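Local structure of hydrolase, HAD superfamily, subfamily III A (Legionella pneumophila, 3N1U) at residues K56-A60 with A61-V65; R160-C163 with D164-L167. The protein probably hydrolyses 3-deoxy-D-manno-octulosonate 8-phosphate to 3-deoxy-D-manno-octulosonate and inorganic phosphate, a step in lipopolysaccharide biosynthesis. One frame throughout, in Å; residues are numbered along the deposited sequence.

Contact 1. Residues K56-A60 with A61-V65; sequences KLLMA and AGIQV
The carbonyl of Leu58 is approached from above its plane: Ile63 N donates to Leu58 O at 2.9 Å, 38° out of the plane. Met59 O is used even more from its face, by Gly62 N at 3.2 Å. The Gln64 amide was modelled in two conformers. In the one described here it is met in its plane, where OE1 accepts from Val65 N at 2.8 Å. In that conformer a bend at chi2 (63°) brings OE1 round to this next backbone N.

The two bonds back from Gly62 and Ile63, with positive phi at Gly62, make a Schellman motif. It ends helix 49-60 and turns the chain into strand 64-68 of the parallel sheet. The last helical turn is also held by Ala61 N, bonded to Leu57 O at 3.1 Å.

Apolar groups close the corner. CG of selenomethionine Met59 touches Val65 CG2 at 3.6 Å, with the two side chains nearly at right angles. Leu58 CD2 meets Ile63 CD1 at 4.0 Å. Ile85 touches both Met59 and Val65. The carbonyls of Leu57, Leu58 and Met59 thus find donors in the residues that follow the helix, while the apolar side chains join helix to strand.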
# COMPACT_ATOMS: atom_id res chain seq x y z
N LYS A 56 -9.65 20.35 -7.67
CA LYS A 56 -9.38 21.78 -7.75
C LYS A 56 -9.37 22.31 -9.18
O LYS A 56 -9.75 23.49 -9.43
CB LYS A 56 -8.05 22.14 -7.07
CG LYS A 56 -8.06 21.97 -5.55
CD LYS A 56 -6.62 22.11 -5.08
CE LYS A 56 -6.56 22.29 -3.57
NZ LYS A 56 -5.12 22.52 -3.22
N LEU A 57 -8.92 21.47 -10.11
CA LEU A 57 -8.96 21.88 -11.52
C LEU A 57 -10.39 21.97 -12.01
O LEU A 57 -10.72 22.88 -12.80
CB LEU A 57 -8.18 20.90 -12.39
CG LEU A 57 -6.63 20.94 -12.23
CD1 LEU A 57 -5.90 19.75 -12.90
CD2 LEU A 57 -6.06 22.23 -12.75
N LEU A 58 -11.23 21.02 -11.64
CA LEU A 58 -12.64 21.17 -12.06
C LEU A 58 -13.20 22.47 -11.56
O LEU A 58 -13.85 23.25 -12.29
CB LEU A 58 -13.51 20.02 -11.52
CG LEU A 58 -13.33 18.64 -12.18
CD1 LEU A 58 -14.31 17.63 -11.54
CD2 LEU A 58 -13.56 18.75 -13.67
N MSE A 59 -13.00 22.74 -10.29
CA MSE A 59 -13.57 23.96 -9.71
C MSE A 59 -12.99 25.25 -10.32
O MSE A 59 -13.73 26.24 -10.47
CB MSE A 59 -13.41 23.92 -8.18
CG MSE A 59 -14.30 22.78 -7.54
SE MSE A 59 -14.26 22.91 -5.57
CE MSE A 59 -12.65 21.91 -5.38
N ALA A 60 -11.68 25.25 -10.64
CA ALA A 60 -11.06 26.40 -11.33
C ALA A 60 -11.68 26.62 -12.70
O ALA A 60 -11.70 27.75 -13.17
CB ALA A 60 -9.51 26.19 -11.47
N ALA A 61 -12.18 25.55 -13.33
CA ALA A 61 -12.83 25.61 -14.65
C ALA A 61 -14.36 25.85 -14.59
O ALA A 61 -15.02 25.79 -15.63
CB ALA A 61 -12.61 24.30 -15.39
N GLY A 62 -14.89 26.09 -13.40
CA GLY A 62 -16.31 26.42 -13.21
C GLY A 62 -17.18 25.19 -13.09
O GLY A 62 -18.37 25.29 -13.18
N ILE A 63 -16.57 24.02 -12.90
CA ILE A 63 -17.31 22.80 -12.67
C ILE A 63 -17.41 22.53 -11.18
O ILE A 63 -16.38 22.45 -10.48
CB ILE A 63 -16.73 21.59 -13.44
CG1 ILE A 63 -16.83 21.91 -14.96
CG2 ILE A 63 -17.48 20.27 -13.07
CD1 ILE A 63 -16.03 20.95 -15.89
N GLN A 64 -18.64 22.37 -10.71
CA GLN A 64 -18.81 22.16 -9.28
C GLN A 64 -18.46 20.72 -8.85
O GLN A 64 -18.42 19.77 -9.64
CB GLN A 64 -20.19 22.60 -8.79
CG GLN A 64 -20.35 22.50 -7.27
CD GLN A 64 -19.40 23.41 -6.49
OE1 GLN A 64 -18.18 23.16 -6.37
NE2 GLN A 64 -19.96 24.45 -5.92
N VAL A 65 -18.11 20.62 -7.57
CA VAL A 65 -17.75 19.34 -6.98
C VAL A 65 -18.59 19.10 -5.74
O VAL A 65 -18.78 20.02 -4.94
CB VAL A 65 -16.23 19.30 -6.63
CG1 VAL A 65 -15.92 17.98 -5.80
CG2 VAL A 65 -15.41 19.35 -7.91

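Contact 2. Residues R160-C163 with D164-L167; sequences RELC and DLIL
Arg160 and Asp164 are one helical turn apart and form a salt bridge, with NE donating to OD1 at 3.0 Å. The arginine chain is bent at chi2 (52°), which turns NE forward along the helix, toward the aspartate one turn on. OD1 sits at the guanidinium edge, in its plane. The carboxylate is turned almost perpendicular, with the two planes 83° apart, and NE meets OD1 on its syn side but 31° out of the carboxylate plane. A water completes the link, accepting from Arg160 NH2 at 2.9 Å and donating to Asp164 OD2 at 2.7 Å. NH2 also forms a salt bridge with Asp119 of the second subunit, and NH1 bonds to Gln50 O. The guanidinium is therefore gripped at NE, NH1 and NH2, which should limit its rotation.

Helix 158-169 belongs to the alpha/beta core of the HAD fold, where Leu162 and Cys163 rest on Leu22 of strand 21-24. Backbone bonds from each residue of 164-167 to the one four earlier keep it regular.

On another side, Leu162 CD1 touches Ile166 CD1 at 3.9 Å and Leu165 CD2 at 4.1 Å. Ile166 has CG1 beside its backbone N, and this branch comes within 3.4 Å of Leu162 O. Leu167 CG packs in the same way on Cys163 O, also at 3.4 Å. Trp148 touches both Leu162 and Leu165.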
# COMPACT_ATOMS: atom_id res chain seq x y z
N ARG A 160 -8.85 11.64 -10.35
CA ARG A 160 -8.14 12.58 -11.24
C ARG A 160 -8.38 12.17 -12.71
O ARG A 160 -8.55 13.03 -13.59
CB ARG A 160 -6.62 12.50 -10.98
CG ARG A 160 -5.80 13.34 -11.95
CD ARG A 160 -6.33 14.82 -12.02
NE ARG A 160 -5.40 15.64 -12.77
CZ ARG A 160 -4.24 16.09 -12.27
NH1 ARG A 160 -3.90 15.84 -11.00
NH2 ARG A 160 -3.40 16.80 -13.03
N GLU A 161 -8.40 10.87 -12.97
CA GLU A 161 -8.54 10.36 -14.36
C GLU A 161 -9.90 10.81 -14.91
O GLU A 161 -10.01 11.26 -16.05
CB GLU A 161 -8.49 8.83 -14.31
CG GLU A 161 -8.37 8.09 -15.60
CD GLU A 161 -8.24 6.55 -15.35
OE1 GLU A 161 -7.62 6.15 -14.36
OE2 GLU A 161 -8.82 5.80 -16.14
N LEU A 162 -10.93 10.73 -14.06
CA LEU A 162 -12.27 11.27 -14.43
C LEU A 162 -12.27 12.80 -14.60
O LEU A 162 -12.89 13.34 -15.55
CB LEU A 162 -13.31 10.79 -13.39
CG LEU A 162 -14.76 11.29 -13.58
CD1 LEU A 162 -15.15 11.01 -15.07
CD2 LEU A 162 -15.63 10.56 -12.58
N CYS A 163 -11.63 13.52 -13.65
CA CYS A 163 -11.51 14.97 -13.78
C CYS A 163 -10.90 15.36 -15.14
O CYS A 163 -11.43 16.22 -15.81
CB CYS A 163 -10.70 15.58 -12.63
SG CYS A 163 -11.49 15.39 -11.06
N ASP A 164 -9.82 14.71 -15.54
CA ASP A 164 -9.10 15.00 -16.79
C ASP A 164 -9.96 14.64 -18.00
O ASP A 164 -10.02 15.42 -18.92
CB ASP A 164 -7.76 14.26 -16.86
CG ASP A 164 -6.69 14.86 -15.96
OD1 ASP A 164 -6.95 15.89 -15.27
OD2 ASP A 164 -5.57 14.28 -15.93
N LEU A 165 -10.67 13.50 -17.96
CA LEU A 165 -11.63 13.17 -19.05
C LEU A 165 -12.65 14.30 -19.27
O LEU A 165 -12.89 14.73 -20.41
CB LEU A 165 -12.40 11.87 -18.69
CG LEU A 165 -13.49 11.51 -19.73
CD1 LEU A 165 -12.77 10.88 -20.96
CD2 LEU A 165 -14.48 10.54 -19.12
N ILE A 166 -13.22 14.80 -18.19
CA ILE A 166 -14.27 15.83 -18.28
C ILE A 166 -13.64 17.14 -18.84
O ILE A 166 -14.16 17.77 -19.81
CB ILE A 166 -14.93 16.04 -16.90
CG1 ILE A 166 -15.79 14.80 -16.49
CG2 ILE A 166 -15.80 17.35 -16.86
CD1 ILE A 166 -16.14 14.81 -14.98
N LEU A 167 -12.50 17.53 -18.27
CA LEU A 167 -11.87 18.76 -18.73
C LEU A 167 -11.47 18.68 -20.19
O LEU A 167 -11.68 19.60 -20.97
CB LEU A 167 -10.66 19.10 -17.86
CG LEU A 167 -11.00 19.52 -16.40
CD1 LEU A 167 -9.70 19.52 -15.61
CD2 LEU A 167 -11.61 20.91 -16.42
O HOH W 1 -3.65 16.21 -15.86

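Contact 1 comes first along the chain, where helix 49-60 passes directly into strand 64-68. Contact 2 follows nearly a hundred residues later, within helix 158-169. Their centres are 11 Å apart and they touch directly. Leu58 CD1 lies 3.6 Å from Cys163 SG, and Ile63 CD1 lies 3.7 Å from Ile166 CG2. Ala61 also packs on Leu167. Helix 158-169 thus lies against both the end of helix 49-60 and the turn after it. Both contacts also reach Leu120 of the second subunit, through Leu57 and Arg160. Two parts of the chain far apart in sequence are thus joined by apolar side chains, close to a subunit interface.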